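Local coordinates for protein adenine Deaminase (Enterococcus faecalis, PDB 2ICS) that binds two zinc ions and deacetylates acetyl-(R)-mandelate in vitro, though with very low efficiency, at residues H45-I57 against T322-I336. Sequence-based numbering, arbitrary orientation.
Sequences HLEPGTYVSAGWI and TLEIGKDADLTIFTI
Phe-334 lies between Tyr-51 and Trp-56. Tyr-51 CB sits over one face of the Phe-334 ring, 3.6 Å from the centroid. Trp-56 CZ2 meets the opposite face, 3.4 Å from Phe-334 CD2, with the two ring planes at 47°. Phe-334 takes this place with CG between its backbone N and carbonyl carbon (chi1 57°). The Tyr-51 ring is nearly parallel to that of Phe-334 but slid aside, so the two barely overlap, and its CE2 packs on Ile-336. Thr-332 packs on a face of the indole, with CG2 over the centre of the six-membered ring of Trp-56, 3.6 Å from the centroid. Its OG1 accepts the Trp-56 backbone N-H (2.9 Å, 162°) and is also hydrogen-bonded to Gly-82 O. Strands 51-54 and 331-336 pair antiparallel here in the small beta domain beside the TIM barrel of this amidohydrolase. Tyr-51 and Phe-334 exchange two backbone bonds, as do Ser-53 and Thr-332. Beyond Ala-54 and Leu-331, Gly-55 N is hydrogen-bonded to Asp-330 O. The aromatic cluster lies on one side of the sheet, where Ile-304 of helix 300-305 touches Trp-56 and Phe-334. On the other side Leu-46 CD2 and Ile-333 CG2 meet tip to tip at 3.7 Å. Val-52 CG1 lies 3.9 Å from Leu-331 CD2, and Ile-9 of strand 5-13 touches both leucines.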
ATOM      1  N   HIS A  45      -9.691 -25.791 -10.144  1.00 36.99           N
ATOM      2  CA  HIS A  45     -10.985 -25.554 -10.764  1.00 36.55           C
ATOM      3  C   HIS A  45     -11.835 -24.724  -9.814  1.00 36.59           C
ATOM      4  O   HIS A  45     -12.464 -25.252  -8.902  1.00 36.46           O
ATOM      5  CB  HIS A  45     -11.663 -26.891 -11.077  1.00 35.59           C
ATOM      6  CG  HIS A  45     -10.893 -27.738 -12.042  1.00 35.80           C
ATOM      7  ND1 HIS A  45     -10.873 -27.489 -13.398  1.00 35.58           N
ATOM      8  CD2 HIS A  45     -10.067 -28.792 -11.842  1.00 35.87           C
ATOM      9  CE1 HIS A  45     -10.067 -28.351 -13.990  1.00 33.85           C
ATOM     10  NE2 HIS A  45      -9.563 -29.153 -13.069  1.00 34.69           N
ATOM     11  N   LEU A  46     -11.835 -23.415 -10.031  1.00 36.89           N
ATOM     12  CA  LEU A  46     -12.590 -22.495  -9.190  1.00 37.39           C
ATOM     13  C   LEU A  46     -14.093 -22.683  -9.332  1.00 37.91           C
ATOM     14  O   LEU A  46     -14.575 -23.179 -10.349  1.00 36.20           O
ATOM     15  CB  LEU A  46     -12.218 -21.050  -9.543  1.00 35.56           C
ATOM     16  CG  LEU A  46     -10.726 -20.737  -9.406  1.00 33.65           C
ATOM     17  CD1 LEU A  46     -10.428 -19.364  -9.968  1.00 32.89           C
ATOM     18  CD2 LEU A  46     -10.322 -20.829  -7.947  1.00 33.24           C
ATOM     19  N   GLU A  47     -14.829 -22.296  -8.295  1.00 39.78           N
ATOM     20  CA  GLU A  47     -16.281 -22.391  -8.311  1.00 41.78           C
ATOM     21  C   GLU A  47     -16.805 -21.250  -9.166  1.00 42.10           C
ATOM     22  O   GLU A  47     -16.222 -20.169  -9.184  1.00 42.12           O
ATOM     23  CB  GLU A  47     -16.848 -22.249  -6.896  1.00 45.18           C
ATOM     24  CG  GLU A  47     -16.598 -23.441  -5.991  1.00 50.38           C
ATOM     25  CD  GLU A  47     -17.132 -24.733  -6.582  1.00 54.29           C
ATOM     26  OE1 GLU A  47     -18.319 -24.768  -6.979  1.00 55.45           O
ATOM     27  OE2 GLU A  47     -16.361 -25.715  -6.650  1.00 57.28           O
ATOM     28  N   PRO A  48     -17.908 -21.475  -9.891  1.00 42.87           N
ATOM     29  CA  PRO A  48     -18.474 -20.420 -10.734  1.00 43.13           C
ATOM     30  C   PRO A  48     -18.778 -19.181  -9.899  1.00 42.07           C
ATOM     31  O   PRO A  48     -19.324 -19.290  -8.799  1.00 41.70           O
ATOM     32  CB  PRO A  48     -19.740 -21.069 -11.290  1.00 44.34           C
ATOM     33  CG  PRO A  48     -19.345 -22.514 -11.393  1.00 44.62           C
ATOM     34  CD  PRO A  48     -18.642 -22.740 -10.070  1.00 44.25           C
ATOM     35  N   GLY A  49     -18.414 -18.010 -10.413  1.00 41.06           N
ATOM     36  CA  GLY A  49     -18.666 -16.780  -9.685  1.00 41.11           C
ATOM     37  C   GLY A  49     -17.477 -16.317  -8.861  1.00 40.97           C
ATOM     38  O   GLY A  49     -17.555 -15.314  -8.150  1.00 41.58           O
ATOM     39  N   THR A  50     -16.374 -17.049  -8.946  1.00 38.92           N
ATOM     40  CA  THR A  50     -15.170 -16.686  -8.206  1.00 37.57           C
ATOM     41  C   THR A  50     -14.346 -15.692  -9.023  1.00 35.90           C
ATOM     42  O   THR A  50     -14.167 -15.856 -10.232  1.00 34.93           O
ATOM     43  CB  THR A  50     -14.298 -17.927  -7.901  1.00 37.68           C
ATOM     44  OG1 THR A  50     -15.055 -18.877  -7.142  1.00 37.26           O
ATOM     45  CG2 THR A  50     -13.068 -17.526  -7.104  1.00 37.85           C
ATOM     46  N   TYR A  51     -13.851 -14.655  -8.358  1.00 33.69           N
ATOM     47  CA  TYR A  51     -13.048 -13.641  -9.030  1.00 32.10           C
ATOM     48  C   TYR A  51     -11.561 -13.916  -8.871  1.00 31.07           C
ATOM     49  O   TYR A  51     -11.135 -14.603  -7.935  1.00 31.15           O
ATOM     50  CB  TYR A  51     -13.365 -12.256  -8.464  1.00 32.47           C
ATOM     51  CG  TYR A  51     -14.790 -11.808  -8.681  1.00 33.41           C
ATOM     52  CD1 TYR A  51     -15.219 -11.358  -9.929  1.00 33.90           C
ATOM     53  CD2 TYR A  51     -15.715 -11.834  -7.638  1.00 35.20           C
ATOM     54  CE1 TYR A  51     -16.534 -10.942 -10.132  1.00 35.13           C
ATOM     55  CE2 TYR A  51     -17.037 -11.422  -7.831  1.00 36.01           C
ATOM     56  CZ  TYR A  51     -17.437 -10.978  -9.081  1.00 35.57           C
ATOM     57  OH  TYR A  51     -18.740 -10.587  -9.281  1.00 37.82           O
ATOM     58  N   VAL A  52     -10.780 -13.370  -9.797  1.00 29.39           N
ATOM     59  CA  VAL A  52      -9.330 -13.516  -9.795  1.00 27.57           C
ATOM     60  C   VAL A  52      -8.716 -12.200 -10.260  1.00 27.46           C
ATOM     61  O   VAL A  52      -9.233 -11.552 -11.175  1.00 28.94           O
ATOM     62  CB  VAL A  52      -8.853 -14.617 -10.773  1.00 28.38           C
ATOM     63  CG1 VAL A  52      -7.373 -14.892 -10.557  1.00 25.13           C
ATOM     64  CG2 VAL A  52      -9.669 -15.883 -10.591  1.00 30.53           C
ATOM     65  N   SER A  53      -7.619 -11.805  -9.630  1.00 24.42           N
ATOM     66  CA  SER A  53      -6.937 -10.581 -10.013  1.00 24.91           C
ATOM     67  C   SER A  53      -5.458 -10.774  -9.763  1.00 24.16           C
ATOM     68  O   SER A  53      -5.029 -11.840  -9.330  1.00 23.74           O
ATOM     69  CB  SER A  53      -7.429  -9.397  -9.180  1.00 25.39           C
ATOM     70  OG  SER A  53      -6.935  -9.465  -7.850  1.00 24.00           O
ATOM     71  N   ALA A  54      -4.677  -9.741 -10.051  1.00 24.83           N
ATOM     72  CA  ALA A  54      -3.250  -9.799  -9.803  1.00 23.41           C
ATOM     73  C   ALA A  54      -3.158  -9.850  -8.282  1.00 22.27           C
ATOM     74  O   ALA A  54      -4.073  -9.395  -7.600  1.00 21.55           O
ATOM     75  CB  ALA A  54      -2.580  -8.549 -10.331  1.00 22.09           C
ATOM     76  N   GLY A  55      -2.080 -10.415  -7.748  1.00 21.55           N
ATOM     77  CA  GLY A  55      -1.948 -10.476  -6.301  1.00 20.80           C
ATOM     78  C   GLY A  55      -2.076  -9.086  -5.704  1.00 19.93           C
ATOM     79  O   GLY A  55      -1.418  -8.152  -6.162  1.00 20.57           O
ATOM     80  N   TRP A  56      -2.921  -8.937  -4.691  1.00 19.53           N
ATOM     81  CA  TRP A  56      -3.116  -7.632  -4.066  1.00 19.83           C
ATOM     82  C   TRP A  56      -1.823  -7.152  -3.424  1.00 19.01           C
ATOM     83  O   TRP A  56      -1.051  -7.951  -2.900  1.00 18.93           O
ATOM     84  CB  TRP A  56      -4.227  -7.694  -3.018  1.00 19.41           C
ATOM     85  CG  TRP A  56      -5.575  -8.086  -3.559  1.00 22.02           C
ATOM     86  CD1 TRP A  56      -5.961  -8.127  -4.873  1.00 20.83           C
ATOM     87  CD2 TRP A  56      -6.732  -8.458  -2.789  1.00 20.90           C
ATOM     88  NE1 TRP A  56      -7.288  -8.502  -4.967  1.00 21.65           N
ATOM     89  CE2 TRP A  56      -7.783  -8.712  -3.705  1.00 21.84           C
ATOM     90  CE3 TRP A  56      -6.980  -8.606  -1.415  1.00 21.81           C
ATOM     91  CZ2 TRP A  56      -9.064  -9.105  -3.291  1.00 21.68           C
ATOM     92  CZ3 TRP A  56      -8.257  -8.997  -0.999  1.00 21.54           C
ATOM     93  CH2 TRP A  56      -9.281  -9.242  -1.940  1.00 22.43           C
ATOM     94  N   ILE A  57      -1.600  -5.841  -3.467  1.00 19.19           N
ATOM     95  CA  ILE A  57      -0.394  -5.222  -2.924  1.00 17.80           C
ATOM     96  C   ILE A  57      -0.739  -4.080  -1.971  1.00 20.10           C
ATOM     97  O   ILE A  57      -1.459  -3.149  -2.341  1.00 18.98           O
ATOM     98  CB  ILE A  57       0.492  -4.635  -4.064  1.00 17.60           C
ATOM     99  CG1 ILE A  57       0.868  -5.727  -5.067  1.00 19.15           C
ATOM    100  CG2 ILE A  57       1.749  -4.010  -3.483  1.00 15.24           C
ATOM    101  CD1 ILE A  57       1.535  -5.189  -6.353  1.00 19.53           C
ATOM    102  N   THR A 322      -0.009  -6.909 -12.462  1.00 27.39           N
ATOM    103  CA  THR A 322      -0.894  -7.250 -13.569  1.00 30.85           C
ATOM    104  C   THR A 322      -0.776  -8.712 -13.970  1.00 31.69           C
ATOM    105  O   THR A 322       0.205  -9.377 -13.653  1.00 33.02           O
ATOM    106  CB  THR A 322      -0.594  -6.400 -14.822  1.00 31.40           C
ATOM    107  OG1 THR A 322       0.763  -6.620 -15.229  1.00 33.49           O
ATOM    108  CG2 THR A 322      -0.806  -4.920 -14.532  1.00 29.70           C
ATOM    109  N   LEU A 323      -1.787  -9.205 -14.675  1.00 33.47           N
ATOM    110  CA  LEU A 323      -1.788 -10.584 -15.135  1.00 36.19           C
ATOM    111  C   LEU A 323      -1.197 -10.662 -16.539  1.00 37.93           C
ATOM    112  O   LEU A 323      -1.841 -11.142 -17.464  1.00 39.99           O
ATOM    113  CB  LEU A 323      -3.215 -11.136 -15.130  1.00 33.73           C
ATOM    114  CG  LEU A 323      -3.854 -11.240 -13.745  1.00 31.27           C
ATOM    115  CD1 LEU A 323      -5.323 -11.583 -13.880  1.00 31.72           C
ATOM    116  CD2 LEU A 323      -3.133 -12.296 -12.932  1.00 31.78           C
ATOM    117  N   GLU A 324       0.034 -10.184 -16.688  1.00 41.31           N
ATOM    118  CA  GLU A 324       0.722 -10.197 -17.976  1.00 42.99           C
ATOM    119  C   GLU A 324       1.710 -11.352 -18.062  1.00 43.52           C
ATOM    120  O   GLU A 324       2.334 -11.723 -17.064  1.00 44.01           O
ATOM    121  CB  GLU A 324       1.483  -8.886 -18.194  1.00 45.79           C
ATOM    122  CG  GLU A 324       0.611  -7.680 -18.507  1.00 50.28           C
ATOM    123  CD  GLU A 324       1.434  -6.420 -18.728  1.00 53.66           C
ATOM    124  OE1 GLU A 324       2.392  -6.467 -19.532  1.00 55.20           O
ATOM    125  OE2 GLU A 324       1.122  -5.385 -18.099  1.00 54.39           O
ATOM    126  N   ILE A 325       1.853 -11.914 -19.259  1.00 42.56           N
ATOM    127  CA  ILE A 325       2.782 -13.013 -19.475  1.00 41.71           C
ATOM    128  C   ILE A 325       4.186 -12.507 -19.180  1.00 40.97           C
ATOM    129  O   ILE A 325       4.555 -11.405 -19.577  1.00 40.93           O
ATOM    130  CB  ILE A 325       2.726 -13.526 -20.936  1.00 42.74           C
ATOM    131  CG1 ILE A 325       1.340 -14.100 -21.231  1.00 42.33           C
ATOM    132  CG2 ILE A 325       3.803 -14.582 -21.162  1.00 42.80           C
ATOM    133  CD1 ILE A 325       1.192 -14.680 -22.621  1.00 43.81           C
ATOM    134  N   GLY A 326       4.967 -13.316 -18.477  1.00 41.05           N
ATOM    135  CA  GLY A 326       6.317 -12.911 -18.141  1.00 40.04           C
ATOM    136  C   GLY A 326       6.388 -12.347 -16.735  1.00 39.48           C
ATOM    137  O   GLY A 326       7.463 -12.274 -16.144  1.00 39.44           O
ATOM    138  N   LYS A 327       5.239 -11.946 -16.196  1.00 38.40           N
ATOM    139  CA  LYS A 327       5.193 -11.397 -14.846  1.00 36.96           C
ATOM    140  C   LYS A 327       5.147 -12.473 -13.767  1.00 34.78           C
ATOM    141  O   LYS A 327       4.791 -13.622 -14.027  1.00 32.01           O
ATOM    142  CB  LYS A 327       3.994 -10.462 -14.683  1.00 37.00           C
ATOM    143  CG  LYS A 327       4.263  -9.036 -15.135  1.00 41.70           C
ATOM    144  CD  LYS A 327       3.397  -8.056 -14.351  1.00 44.88           C
ATOM    145  CE  LYS A 327       3.716  -6.615 -14.697  1.00 46.18           C
ATOM    146  NZ  LYS A 327       3.449  -6.333 -16.134  1.00 49.43           N
ATOM    147  N   ASP A 328       5.512 -12.083 -12.550  1.00 34.07           N
ATOM    148  CA  ASP A 328       5.519 -13.003 -11.426  1.00 32.44           C
ATOM    149  C   ASP A 328       4.137 -13.594 -11.193  1.00 31.78           C
ATOM    150  O   ASP A 328       3.119 -12.907 -11.315  1.00 29.44           O
ATOM    151  CB  ASP A 328       6.018 -12.295 -10.161  1.00 32.97           C
ATOM    152  CG  ASP A 328       7.501 -11.949 -10.234  1.00 35.78           C
ATOM    153  OD1 ASP A 328       8.186 -12.456 -11.151  1.00 35.11           O
ATOM    154  OD2 ASP A 328       7.986 -11.181  -9.373  1.00 35.01           O
ATOM    155  N   ALA A 329       4.113 -14.881 -10.862  1.00 30.70           N
ATOM    156  CA  ALA A 329       2.861 -15.577 -10.623  1.00 30.51           C
ATOM    157  C   ALA A 329       2.299 -15.321  -9.224  1.00 30.39           C
ATOM    158  O   ALA A 329       2.355 -16.184  -8.341  1.00 30.34           O
ATOM    159  CB  ALA A 329       3.047 -17.078 -10.857  1.00 28.93           C
ATOM    160  N   ASP A 330       1.777 -14.115  -9.026  1.00 29.71           N
ATOM    161  CA  ASP A 330       1.147 -13.734  -7.764  1.00 28.56           C
ATOM    162  C   ASP A 330      -0.300 -13.424  -8.116  1.00 27.66           C
ATOM    163  O   ASP A 330      -0.564 -12.603  -8.996  1.00 25.93           O
ATOM    164  CB  ASP A 330       1.790 -12.481  -7.162  1.00 28.97           C
ATOM    165  CG  ASP A 330       3.229 -12.698  -6.745  1.00 29.26           C
ATOM    166  OD1 ASP A 330       3.644 -13.867  -6.569  1.00 30.07           O
ATOM    167  OD2 ASP A 330       3.942 -11.690  -6.574  1.00 30.64           O
ATOM    168  N   LEU A 331      -1.233 -14.084  -7.441  1.00 27.65           N
ATOM    169  CA  LEU A 331      -2.649 -13.874  -7.709  1.00 26.15           C
ATOM    170  C   LEU A 331      -3.476 -13.946  -6.446  1.00 25.30           C
ATOM    171  O   LEU A 331      -3.100 -14.595  -5.476  1.00 25.47           O
ATOM    172  CB  LEU A 331      -3.189 -14.934  -8.678  1.00 28.74           C
ATOM    173  CG  LEU A 331      -2.628 -15.065 -10.093  1.00 31.39           C
ATOM    174  CD1 LEU A 331      -1.245 -15.710 -10.063  1.00 33.32           C
ATOM    175  CD2 LEU A 331      -3.580 -15.923 -10.907  1.00 33.59           C
ATOM    176  N   THR A 332      -4.615 -13.273  -6.469  1.00 23.13           N
ATOM    177  CA  THR A 332      -5.522 -13.295  -5.347  1.00 22.68           C
ATOM    178  C   THR A 332      -6.843 -13.770  -5.928  1.00 24.08           C
ATOM    179  O   THR A 332      -7.308 -13.253  -6.948  1.00 23.22           O
ATOM    180  CB  THR A 332      -5.680 -11.901  -4.711  1.00 23.54           C
ATOM    181  OG1 THR A 332      -4.398 -11.435  -4.261  1.00 23.99           O
ATOM    182  CG2 THR A 332      -6.634 -11.964  -3.524  1.00 20.80           C
ATOM    183  N   ILE A 333      -7.415 -14.784  -5.292  1.00 24.37           N
ATOM    184  CA  ILE A 333      -8.674 -15.374  -5.718  1.00 23.74           C
ATOM    185  C   ILE A 333      -9.657 -15.054  -4.603  1.00 25.19           C
ATOM    186  O   ILE A 333      -9.400 -15.340  -3.428  1.00 23.17           O
ATOM    187  CB  ILE A 333      -8.493 -16.890  -5.917  1.00 24.50           C
ATOM    188  CG1 ILE A 333      -7.347 -17.122  -6.915  1.00 24.82           C
ATOM    189  CG2 ILE A 333      -9.771 -17.518  -6.432  1.00 24.77           C
ATOM    190  CD1 ILE A 333      -7.057 -18.576  -7.224  1.00 26.49           C
ATOM    191  N   PHE A 334     -10.785 -14.456  -4.973  1.00 24.47           N
ATOM    192  CA  PHE A 334     -11.749 -14.015  -3.981  1.00 24.10           C
ATOM    193  C   PHE A 334     -13.199 -14.012  -4.434  1.00 27.14           C
ATOM    194  O   PHE A 334     -13.515 -14.300  -5.589  1.00 28.22           O
ATOM    195  CB  PHE A 334     -11.373 -12.594  -3.571  1.00 22.62           C
ATOM    196  CG  PHE A 334     -11.316 -11.637  -4.734  1.00 22.69           C
ATOM    197  CD1 PHE A 334     -12.444 -10.912  -5.115  1.00 21.45           C
ATOM    198  CD2 PHE A 334     -10.151 -11.514  -5.492  1.00 20.63           C
ATOM    199  CE1 PHE A 334     -12.414 -10.078  -6.237  1.00 22.32           C
ATOM    200  CE2 PHE A 334     -10.111 -10.686  -6.616  1.00 21.69           C
ATOM    201  CZ  PHE A 334     -11.242  -9.968  -6.990  1.00 21.97           C
ATOM    202  N   THR A 335     -14.072 -13.649  -3.498  1.00 27.32           N
ATOM    203  CA  THR A 335     -15.498 -13.550  -3.750  1.00 29.11           C
ATOM    204  C   THR A 335     -15.951 -12.179  -3.275  1.00 30.60           C
ATOM    205  O   THR A 335     -15.295 -11.550  -2.447  1.00 28.97           O
ATOM    206  CB  THR A 335     -16.318 -14.594  -2.949  1.00 30.68           C
ATOM    207  OG1 THR A 335     -16.118 -14.377  -1.547  1.00 31.59           O
ATOM    208  CG2 THR A 335     -15.912 -16.016  -3.314  1.00 27.91           C
ATOM    209  N   ILE A 336     -17.076 -11.725  -3.815  1.00 33.20           N
ATOM    210  CA  ILE A 336     -17.670 -10.451  -3.444  1.00 36.02           C
ATOM    211  C   ILE A 336     -19.127 -10.794  -3.162  1.00 39.08           C
ATOM    212  O   ILE A 336     -19.819 -11.332  -4.026  1.00 40.92           O
ATOM    213  CB  ILE A 336     -17.581  -9.423  -4.593  1.00 34.89           C
ATOM    214  CG1 ILE A 336     -16.114  -9.093  -4.880  1.00 33.47           C
ATOM    215  CG2 ILE A 336     -18.336  -8.158  -4.220  1.00 35.48           C
ATOM    216  CD1 ILE A 336     -15.914  -8.119  -6.020  1.00 31.06           C
TER
HETATM  217  O   HOH W   1     -18.195 -13.663  -5.730  1.00 38.22           O